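Local coordinates for inosine-uridine preferring nucleoside hydrolase family protein (Bacillus anthracis, PDB 2C40) that belongs to the inosine-uridine preferring nucleoside hydrolase family and holds a calcium ion and alpha-D-ribofuranose in a pocket of its alpha/beta fold, at residues Asp13-Leu18 against Met45-Lys50; Lys119-Phe124 against Ala252-Ala257; Asp130-Leu135 against Pro178-Arg183; Ile268-Gly273 against Arg278-Asp283. All blocks are in the same frame, centred on the assembly; numbering follows the deposited sequence. Where two conformers were deposited one is given.

Contact 1. Residues Asp13-Leu18 against Met45-Lys50; sequences DDLVSL and MSASRK. With CA (calcium ion), chain C.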
# COMPACT_ATOMS: atom_id res chain seq x y z
N ASP A 13 0.24 -1.28 -12.25
CA ASP A 13 0.71 -2.03 -13.43
C ASP A 13 1.15 -1.13 -14.60
O ASP A 13 1.93 -1.57 -15.44
CB ASP A 13 -0.24 -3.19 -13.84
CG ASP A 13 -1.59 -2.72 -14.30
OD1 ASP A 13 -1.77 -1.48 -14.38
OD2 ASP A 13 -2.48 -3.60 -14.57
N ASP A 14 0.67 0.12 -14.63
CA ASP A 14 1.17 1.15 -15.54
C ASP A 14 2.62 1.48 -15.22
O ASP A 14 3.45 1.62 -16.09
CB ASP A 14 0.37 2.45 -15.40
CG ASP A 14 -1.07 2.31 -15.87
OD1 ASP A 14 -1.33 2.43 -17.10
OD2 ASP A 14 -1.96 2.05 -15.03
N LEU A 15 2.89 1.65 -13.94
CA LEU A 15 4.22 2.04 -13.49
C LEU A 15 5.21 0.88 -13.59
O LEU A 15 6.40 1.07 -13.91
CB LEU A 15 4.16 2.53 -12.05
CG LEU A 15 4.03 3.99 -11.62
CD1 LEU A 15 3.66 5.08 -12.66
CD2 LEU A 15 3.15 4.08 -10.34
N VAL A 16 4.73 -0.31 -13.30
CA VAL A 16 5.53 -1.50 -13.53
C VAL A 16 5.84 -1.68 -15.02
O VAL A 16 6.92 -2.15 -15.40
CB VAL A 16 4.84 -2.74 -12.94
CG1 VAL A 16 5.46 -3.98 -13.49
CG2 VAL A 16 4.91 -2.69 -11.39
N SER A 17 4.88 -1.29 -15.87
CA SER A 17 5.02 -1.42 -17.31
C SER A 17 6.11 -0.48 -17.78
O SER A 17 6.95 -0.86 -18.56
CB SER A 17 3.71 -1.08 -18.04
OG SER A 17 2.69 -2.06 -17.92
N LEU A 18 6.09 0.77 -17.30
CA LEU A 18 7.15 1.71 -17.60
C LEU A 18 8.52 1.14 -17.27
O LEU A 18 9.43 1.12 -18.10
CB LEU A 18 6.93 3.01 -16.84
CG LEU A 18 8.00 4.07 -17.04
CD1 LEU A 18 8.04 4.55 -18.46
CD2 LEU A 18 7.76 5.23 -16.09
N MET A 45 3.22 11.33 -12.06
CA MET A 45 4.28 12.07 -12.73
C MET A 45 5.58 11.82 -12.03
O MET A 45 6.52 11.40 -12.68
CB MET A 45 4.00 13.57 -12.71
CG MET A 45 3.01 13.96 -13.70
SD MET A 45 3.63 13.74 -15.39
CE MET A 45 2.03 13.72 -16.03
N SER A 46 5.63 12.06 -10.70
CA SER A 46 6.90 11.88 -9.97
C SER A 46 7.38 10.46 -10.11
O SER A 46 8.54 10.25 -10.41
CB SER A 46 6.82 12.12 -8.47
OG SER A 46 6.09 13.26 -8.15
N ALA A 47 6.51 9.48 -9.85
CA ALA A 47 6.91 8.06 -9.90
C ALA A 47 7.50 7.66 -11.26
O ALA A 47 8.54 6.97 -11.31
CB ALA A 47 5.71 7.13 -9.51
N SER A 48 6.85 8.11 -12.34
CA SER A 48 7.38 7.91 -13.74
C SER A 48 8.76 8.52 -13.94
O SER A 48 9.66 7.88 -14.48
CB SER A 48 6.46 8.54 -14.79
OG SER A 48 5.15 8.06 -14.63
N ARG A 49 8.94 9.76 -13.49
CA ARG A 49 10.23 10.41 -13.60
C ARG A 49 11.33 9.72 -12.82
O ARG A 49 12.44 9.58 -13.32
CB ARG A 49 10.12 11.89 -13.20
CG ARG A 49 9.27 12.70 -14.23
CD ARG A 49 8.75 13.98 -13.62
NE ARG A 49 9.85 14.89 -13.33
CZ ARG A 49 9.82 15.89 -12.45
NH1 ARG A 49 8.77 16.10 -11.68
NH2 ARG A 49 10.89 16.68 -12.33
N LYS A 50 11.02 9.29 -11.60
CA LYS A 50 11.99 8.57 -10.74
C LYS A 50 12.30 7.16 -11.30
O LYS A 50 13.39 6.62 -11.13
CB LYS A 50 11.45 8.43 -9.31
CG LYS A 50 11.13 9.75 -8.59
CD LYS A 50 10.72 9.53 -7.16
CE LYS A 50 10.13 10.78 -6.58
NZ LYS A 50 9.63 10.53 -5.21
CA CA C . -3.90 1.51 -16.35
O HOH W 1 -6.27 2.19 -16.24
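L15 and L18, one turn apart on helix 12-21, pack against A47 and S48 of helix 41-55, two neighbouring helices of the alpha/beta fold that run nearly parallel (axes 10.1 Å apart, 21°). L18 makes the closest approach. Its CB points to the other helix, and with CG anti to the backbone N (chi1 178°) CD2 settles 3.6 Å from S48 CA, against backbone as much as side chain. L15 splits its two methyls between partners: CD2 meets the A47 methyl, CB, at 4.1 Å, while CD1 lies 3.9 Å from S48 OG. That hydroxyl is not left to the leucines, since it bonds back to A44 O one turn earlier and also to H8 NE2. L18 also touches F6 of strand 2-8 and L29 and V32 of strand 27-34, and S48 touches V34, so both helices rest on strand 27-34.

Around the helix from these leucines, D13 and D14 serve the pocket. Both touch alpha-D-ribofuranose, and D14 joins D9, T125 and D247 around the calcium ion. The D14 carboxylate grips the metal through both oxygens, unequally, with OD2 at 2.4 Å and OD1 at 2.8 Å.

Contact 2. Residues Lys119-Phe124 against Ala252-Ala257; sequences KTTLLF and AFVGKA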
# COMPACT_ATOMS: atom_id res chain seq x y z
N LYS A 119 7.58 5.79 -38.38
CA LYS A 119 6.31 5.60 -37.68
C LYS A 119 6.57 5.11 -36.23
O LYS A 119 7.56 4.40 -35.96
CB LYS A 119 5.45 4.59 -38.44
CG LYS A 119 4.75 5.13 -39.69
CD LYS A 119 3.75 4.10 -40.24
CE LYS A 119 3.02 4.55 -41.53
NZ LYS A 119 2.73 3.34 -42.36
N THR A 120 5.70 5.49 -35.29
CA THR A 120 5.83 5.01 -33.91
C THR A 120 4.62 4.18 -33.47
O THR A 120 3.52 4.44 -33.90
CB THR A 120 6.27 6.10 -32.85
OG1 THR A 120 5.43 6.09 -31.68
CG2 THR A 120 6.37 7.45 -33.42
N THR A 121 4.89 3.16 -32.66
CA THR A 121 3.84 2.39 -32.02
C THR A 121 3.32 3.11 -30.77
O THR A 121 4.09 3.46 -29.89
CB THR A 121 4.33 0.99 -31.62
OG1 THR A 121 4.74 0.30 -32.78
CG2 THR A 121 3.20 0.14 -30.95
N LEU A 122 1.99 3.28 -30.69
CA LEU A 122 1.33 3.88 -29.53
C LEU A 122 0.88 2.79 -28.58
O LEU A 122 0.25 1.81 -28.99
CB LEU A 122 0.10 4.66 -29.95
CG LEU A 122 0.27 5.79 -30.92
CD1 LEU A 122 -1.12 6.39 -31.15
CD2 LEU A 122 1.23 6.83 -30.38
N LEU A 123 1.26 2.95 -27.32
CA LEU A 123 0.94 2.03 -26.29
C LEU A 123 0.17 2.84 -25.23
O LEU A 123 0.73 3.74 -24.61
CB LEU A 123 2.24 1.53 -25.68
CG LEU A 123 2.28 0.24 -24.87
CD1 LEU A 123 3.32 0.35 -23.80
CD2 LEU A 123 0.97 -0.21 -24.32
N PHE A 124 -1.12 2.53 -25.07
CA PHE A 124 -1.98 3.19 -24.10
C PHE A 124 -2.49 2.13 -23.11
O PHE A 124 -3.20 1.15 -23.50
CB PHE A 124 -3.13 3.90 -24.78
CG PHE A 124 -2.78 5.24 -25.37
CD1 PHE A 124 -1.76 5.37 -26.29
CD2 PHE A 124 -3.43 6.39 -24.99
CE1 PHE A 124 -1.40 6.62 -26.85
CE2 PHE A 124 -3.09 7.64 -25.56
CZ PHE A 124 -2.05 7.72 -26.47
N ALA A 252 4.08 -5.95 -22.72
CA ALA A 252 4.89 -7.10 -23.10
C ALA A 252 4.58 -7.56 -24.54
O ALA A 252 5.45 -8.06 -25.25
CB ALA A 252 4.68 -8.22 -22.15
N PHE A 253 3.33 -7.39 -24.96
CA PHE A 253 2.89 -7.71 -26.31
C PHE A 253 3.57 -6.78 -27.34
O PHE A 253 3.85 -7.19 -28.46
CB PHE A 253 1.37 -7.57 -26.44
CG PHE A 253 0.83 -7.95 -27.79
CD1 PHE A 253 0.75 -9.27 -28.17
CD2 PHE A 253 0.43 -6.99 -28.70
CE1 PHE A 253 0.26 -9.61 -29.43
CE2 PHE A 253 -0.03 -7.35 -29.95
CZ PHE A 253 -0.13 -8.65 -30.30
N VAL A 254 3.79 -5.53 -26.96
CA VAL A 254 4.55 -4.60 -27.77
C VAL A 254 6.02 -5.08 -27.91
O VAL A 254 6.58 -5.08 -29.00
CB VAL A 254 4.49 -3.15 -27.18
CG1 VAL A 254 5.48 -2.23 -27.90
CG2 VAL A 254 3.07 -2.61 -27.26
N GLY A 255 6.61 -5.50 -26.80
CA GLY A 255 7.98 -6.01 -26.82
C GLY A 255 8.14 -7.39 -27.41
O GLY A 255 9.19 -7.70 -27.95
N LYS A 256 7.12 -8.23 -27.29
CA LYS A 256 7.20 -9.64 -27.69
C LYS A 256 5.85 -10.14 -28.16
O LYS A 256 5.19 -10.89 -27.48
CB LYS A 256 7.72 -10.51 -26.55
CG LYS A 256 8.16 -11.86 -27.01
CD LYS A 256 8.85 -12.64 -25.92
CE LYS A 256 10.36 -12.54 -26.02
NZ LYS A 256 11.01 -13.49 -25.06
N ALA A 257 5.47 -9.74 -29.37
CA ALA A 257 4.15 -10.06 -29.94
C ALA A 257 3.85 -11.56 -29.92
O ALA A 257 2.68 -11.97 -29.80
CB ALA A 257 4.09 -9.55 -31.36
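V254 projects from helix 246-255 onto L123 of strand 120-124, and its CG2 methyl meets the leucine at the branch point rather than at a methyl end. V254 CG2 lies 3.8 Å from L123 CG and faces the methine carbon itself, with CB and both methyls of L123 set farther back by similar amounts. The torsions explain the fit. V254 has CG1 anti to the backbone N (chi1 171°), which places CG2 beside that N, on the side facing L123. L123 likewise has its CG opposite its own N, and the two side chains cross at a slant instead of lying alongside one another. CG1, the other valine methyl, turns toward T121 two residues back on the strand, but reaches its CG2 only at 4.5 Å, a loose touch.

The contact is wholly apolar and buried. T121 and L123 alternate with L122, whose side chain points to the opposite face of the sheet and packs on L109 and L113 of helix 105-115. V254 also touches V149 of the adjoining strand 145-151, so the valine spans two neighbouring strands; L123 touches F6 of strand 2-8 on the other side. Beyond V254 the helix ends: K256 leaves helical geometry although its N still bonds to A252 O at 2.6 Å, and the methyl CB of A257 folds over one face of the F253 ring.

A central parallel strand with helices against both its faces is the layered arrangement of an alpha/beta fold, and T125, next after the strand, and D247, near the start of the helix, both bind the calcium ion.

Contact 3. Residues Asp130-Leu135 against Pro178-Arg183; sequences DLARAL and PEAVAR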
# COMPACT_ATOMS: atom_id res chain seq x y z
N ASP A 130 -6.26 11.34 -24.38
CA ASP A 130 -5.13 12.13 -24.95
C ASP A 130 -4.95 11.87 -26.46
O ASP A 130 -4.55 12.77 -27.23
CB ASP A 130 -3.79 11.86 -24.23
CG ASP A 130 -3.71 12.47 -22.81
OD1 ASP A 130 -4.32 13.52 -22.53
OD2 ASP A 130 -2.98 11.87 -21.98
N LEU A 131 -5.19 10.63 -26.88
CA LEU A 131 -5.15 10.30 -28.31
C LEU A 131 -6.35 10.82 -29.12
O LEU A 131 -6.19 11.28 -30.25
CB LEU A 131 -4.96 8.78 -28.50
CG LEU A 131 -4.95 8.22 -29.94
CD1 LEU A 131 -3.82 8.77 -30.79
CD2 LEU A 131 -4.91 6.71 -29.92
N ALA A 132 -7.55 10.67 -28.61
CA ALA A 132 -8.74 11.21 -29.27
C ALA A 132 -8.53 12.66 -29.59
O ALA A 132 -8.80 13.15 -30.70
CB ALA A 132 -9.96 11.04 -28.32
N ARG A 133 -8.02 13.34 -28.58
CA ARG A 133 -7.77 14.76 -28.62
C ARG A 133 -6.68 15.15 -29.61
O ARG A 133 -6.86 16.08 -30.35
CB ARG A 133 -7.45 15.22 -27.21
CG ARG A 133 -7.57 16.68 -27.02
CD ARG A 133 -8.40 17.01 -25.73
NE ARG A 133 -7.62 16.77 -24.55
CZ ARG A 133 -7.07 17.71 -23.79
NH1 ARG A 133 -7.22 19.02 -24.04
NH2 ARG A 133 -6.37 17.34 -22.73
N ALA A 134 -5.57 14.42 -29.60
CA ALA A 134 -4.48 14.50 -30.59
C ALA A 134 -5.01 14.38 -32.01
O ALA A 134 -4.70 15.20 -32.87
CB ALA A 134 -3.44 13.37 -30.32
N LEU A 135 -5.85 13.39 -32.21
CA LEU A 135 -6.45 13.12 -33.52
C LEU A 135 -7.42 14.19 -33.96
O LEU A 135 -7.44 14.60 -35.13
CB LEU A 135 -7.17 11.78 -33.45
CG LEU A 135 -6.22 10.58 -33.31
CD1 LEU A 135 -7.01 9.40 -32.82
CD2 LEU A 135 -5.54 10.27 -34.67
N PRO A 178 -15.88 7.07 -23.10
CA PRO A 178 -16.41 6.33 -24.26
C PRO A 178 -16.33 7.07 -25.58
O PRO A 178 -16.17 6.42 -26.65
CB PRO A 178 -17.86 6.06 -23.86
CG PRO A 178 -17.89 6.24 -22.38
CD PRO A 178 -16.91 7.28 -22.07
N GLU A 179 -16.42 8.39 -25.53
CA GLU A 179 -16.34 9.23 -26.72
C GLU A 179 -14.94 9.16 -27.34
O GLU A 179 -14.80 9.12 -28.55
CB GLU A 179 -16.74 10.65 -26.35
CG GLU A 179 -18.22 10.67 -25.97
CD GLU A 179 -18.71 11.96 -25.31
OE1 GLU A 179 -18.11 12.43 -24.29
OE2 GLU A 179 -19.76 12.47 -25.77
N ALA A 180 -13.92 9.12 -26.49
CA ALA A 180 -12.59 9.00 -26.96
C ALA A 180 -12.38 7.70 -27.71
O ALA A 180 -11.60 7.65 -28.66
CB ALA A 180 -11.63 9.08 -25.83
N VAL A 181 -13.01 6.62 -27.23
CA VAL A 181 -12.86 5.30 -27.82
C VAL A 181 -13.47 5.34 -29.20
O VAL A 181 -12.84 4.89 -30.19
CB VAL A 181 -13.50 4.17 -26.98
CG1 VAL A 181 -13.24 2.83 -27.65
CG2 VAL A 181 -12.93 4.14 -25.57
N ALA A 182 -14.67 5.92 -29.28
CA ALA A 182 -15.36 6.12 -30.55
C ALA A 182 -14.51 6.87 -31.59
O ALA A 182 -14.37 6.41 -32.72
CB ALA A 182 -16.67 6.81 -30.33
N ARG A 183 -13.94 8.00 -31.19
CA ARG A 183 -13.01 8.78 -32.03
C ARG A 183 -11.78 7.99 -32.53
O ARG A 183 -11.36 8.09 -33.71
CB ARG A 183 -12.42 9.86 -31.19
CG ARG A 183 -13.00 11.13 -31.37
CD ARG A 183 -12.12 12.02 -32.25
NE ARG A 183 -13.01 13.00 -32.85
CZ ARG A 183 -13.72 13.88 -32.17
NH1 ARG A 183 -13.60 13.97 -30.85
NH2 ARG A 183 -14.53 14.71 -32.81
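A132 and A180 meet methyl to methyl, CB to CB at 3.6 Å, and small side chains on both helices let the backbones come close, with CA atoms 5.0 Å apart. The A132 methyl points at the other helix and is the centre of the contact. It lies equally near A180 CA and, a turn further along, has R183 CB at 4.0 Å. R183 covers the margin of this patch with its aliphatic part. Its chain is bent at chi2 (-102°), which folds CD back beside the carbonyl of A132, 3.8 Å from A132 O, a carbon-to-oxygen touch and not a hydrogen bond. L135, one turn beyond A132, points the same way but comes only to 4.6 Å, its CD1 facing R183 O.

The two helices belong to successive beta-alpha-beta crossovers of the parallel sheet: helix 129-137 links strand 120-124 to strand 145-151, and helix 178-186 lies on the connection from strand 145-151 to strand 191-194. Further out, A180 touches T129 and R183 touches Y136, so residues beyond both ends of the 130-135 segment join the packing. The inner side of helix 129-137 is set on the sheet by L131. At its start, D130 OD1 takes hydrogen bonds from S65 OG and S67 OG, and R133 NH2 bonds to the same S67 hydroxyl, tying the helix to the 65-67 loop.

Contact 4. Residues Ile268-Gly273 against Arg278-Asp283; sequences IVHTYG and RTVETD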
# COMPACT_ATOMS: atom_id res chain seq x y z
N ILE A 268 -17.77 -2.26 -32.55
CA ILE A 268 -18.21 -0.89 -32.23
C ILE A 268 -18.06 -0.59 -30.68
O ILE A 268 -17.99 -1.49 -29.87
CB ILE A 268 -19.67 -0.70 -32.63
CG1 ILE A 268 -20.61 -1.55 -31.75
CG2 ILE A 268 -19.86 -1.01 -34.14
CD1 ILE A 268 -22.07 -1.39 -32.11
N VAL A 269 -18.03 0.68 -30.31
CA VAL A 269 -18.13 1.08 -28.92
C VAL A 269 -19.43 1.86 -28.76
O VAL A 269 -19.75 2.69 -29.63
CB VAL A 269 -17.08 2.10 -28.44
CG1 VAL A 269 -16.65 1.81 -26.94
CG2 VAL A 269 -15.90 2.23 -29.35
N HIS A 270 -20.14 1.61 -27.65
CA HIS A 270 -21.28 2.41 -27.24
C HIS A 270 -20.76 3.63 -26.56
O HIS A 270 -19.83 3.55 -25.77
CB HIS A 270 -22.21 1.68 -26.27
CG HIS A 270 -22.94 0.53 -26.89
ND1 HIS A 270 -23.89 -0.21 -26.21
CD2 HIS A 270 -22.87 -0.02 -28.12
CE1 HIS A 270 -24.37 -1.15 -27.00
NE2 HIS A 270 -23.74 -1.08 -28.16
N THR A 271 -21.40 4.75 -26.86
CA THR A 271 -20.91 6.08 -26.50
C THR A 271 -21.76 6.75 -25.40
O THR A 271 -21.27 7.65 -24.72
CB THR A 271 -20.79 7.01 -27.79
OG1 THR A 271 -20.85 8.39 -27.43
CG2 THR A 271 -21.94 6.80 -28.74
N TYR A 272 -23.00 6.29 -25.21
CA TYR A 272 -23.98 6.98 -24.37
C TYR A 272 -24.97 6.03 -23.70
O TYR A 272 -25.12 4.88 -24.13
CB TYR A 272 -24.75 8.01 -25.24
N GLY A 273 -25.61 6.50 -22.63
CA GLY A 273 -26.63 5.69 -21.93
C GLY A 273 -26.01 4.68 -20.99
O GLY A 273 -24.81 4.74 -20.73
N ARG A 278 -19.27 0.07 -23.53
CA ARG A 278 -19.37 -1.31 -24.04
C ARG A 278 -18.78 -1.47 -25.45
O ARG A 278 -19.10 -0.70 -26.34
CB ARG A 278 -20.82 -1.81 -24.03
CG ARG A 278 -20.96 -3.35 -24.05
CD ARG A 278 -22.33 -3.79 -24.48
NE ARG A 278 -23.39 -3.52 -23.50
CZ ARG A 278 -24.69 -3.73 -23.76
NH1 ARG A 278 -25.05 -4.24 -24.92
NH2 ARG A 278 -25.62 -3.47 -22.87
N THR A 279 -17.94 -2.49 -25.62
CA THR A 279 -17.41 -2.90 -26.89
C THR A 279 -18.14 -4.16 -27.30
O THR A 279 -18.27 -5.10 -26.50
CB THR A 279 -15.90 -3.21 -26.80
OG1 THR A 279 -15.65 -4.13 -25.73
CG2 THR A 279 -15.08 -1.93 -26.59
N VAL A 280 -18.59 -4.17 -28.56
CA VAL A 280 -19.53 -5.15 -29.08
C VAL A 280 -19.03 -5.62 -30.46
O VAL A 280 -18.74 -4.81 -31.31
CB VAL A 280 -20.96 -4.51 -29.25
CG1 VAL A 280 -21.95 -5.51 -29.80
CG2 VAL A 280 -21.46 -3.94 -27.95
N GLU A 281 -18.94 -6.94 -30.66
CA GLU A 281 -18.57 -7.48 -31.97
C GLU A 281 -19.79 -7.42 -32.91
O GLU A 281 -20.84 -7.92 -32.55
CB GLU A 281 -18.05 -8.91 -31.85
CG GLU A 281 -17.73 -9.52 -33.22
CD GLU A 281 -17.30 -10.99 -33.21
OE1 GLU A 281 -16.99 -11.50 -34.33
OE2 GLU A 281 -17.28 -11.61 -32.13
N THR A 282 -19.63 -6.75 -34.05
CA THR A 282 -20.68 -6.53 -35.04
C THR A 282 -20.07 -6.80 -36.39
O THR A 282 -18.93 -6.42 -36.60
CB THR A 282 -21.13 -5.04 -35.14
OG1 THR A 282 -21.09 -4.37 -33.88
CG2 THR A 282 -22.54 -4.95 -35.71
N ASP A 283 -20.82 -7.39 -37.34
CA ASP A 283 -20.26 -7.63 -38.71
C ASP A 283 -19.98 -6.29 -39.43
O ASP A 283 -19.06 -6.19 -40.25
CB ASP A 283 -21.17 -8.52 -39.59
CG ASP A 283 -21.94 -9.58 -38.79
OD1 ASP A 283 -21.88 -10.78 -39.17
OD2 ASP A 283 -22.64 -9.19 -37.80
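H270 and R278 lie side by side, pointing the same way at the turn end of a beta hairpin formed by strands 261-269 and 279-281. Their planes are turned 41° apart, so this is no flat stack: the ring presents CE1 over one face of the guanidinium, 3.8 Å from R278 NH1. The ring's other neighbour is V280, whose CG2 comes obliquely to within 3.7 Å of H270 NE2. I268, on the same face of the hairpin, sets its CG1 3.9 Å from V280 CB. Its CG1 sits between backbone N and carbonyl carbon (chi1 68°), and in that position CG1, CG2 and CD1 all gather around T282 OG1, each at 3.6 Å. On the other face V269 and T279 run alongside each other, with V269 also resting on V181 and W185 of helix 178-186.

The backbones hold these side chains in antiparallel register. I268 and V280 form a hydrogen-bonded pair, N to O at 3.0 Å in both directions, and H270 N gives a third bond to R278 O at 2.9 Å.

Outside partners fix the polar ends: H270 ND1 bonds to S275 OG, R278 NE to T169 OG1, and R278 NH2 forms a salt bridge with D167. A cationic guanidinium this near the imidazole would probably disfavour protonation of H270, an effect that D167 would partly offset.

From the N terminus, contact 1 closes first, joining helix 12-21 to helix 41-55 around the intervening strand 27-34. The chain then opens a much larger loop at strand 120-124, which contact 2 closes only at helix 246-255. Contact 3 nests inside that loop, and contact 4, the hairpin 268-283, follows in series, so none of the four cross. Contacts 2 and 3 touch directly, L122 and F124 of the strand packing on L131. Contact 3 in turn meets contact 4 where P178 CB packs on the carbonyl oxygen of H270. Packing thus runs from the central strand to the edge of the sheet, whereas contact 1 stands on the opposite side of the chain's centre from contact 4, about 31 Å away between centres.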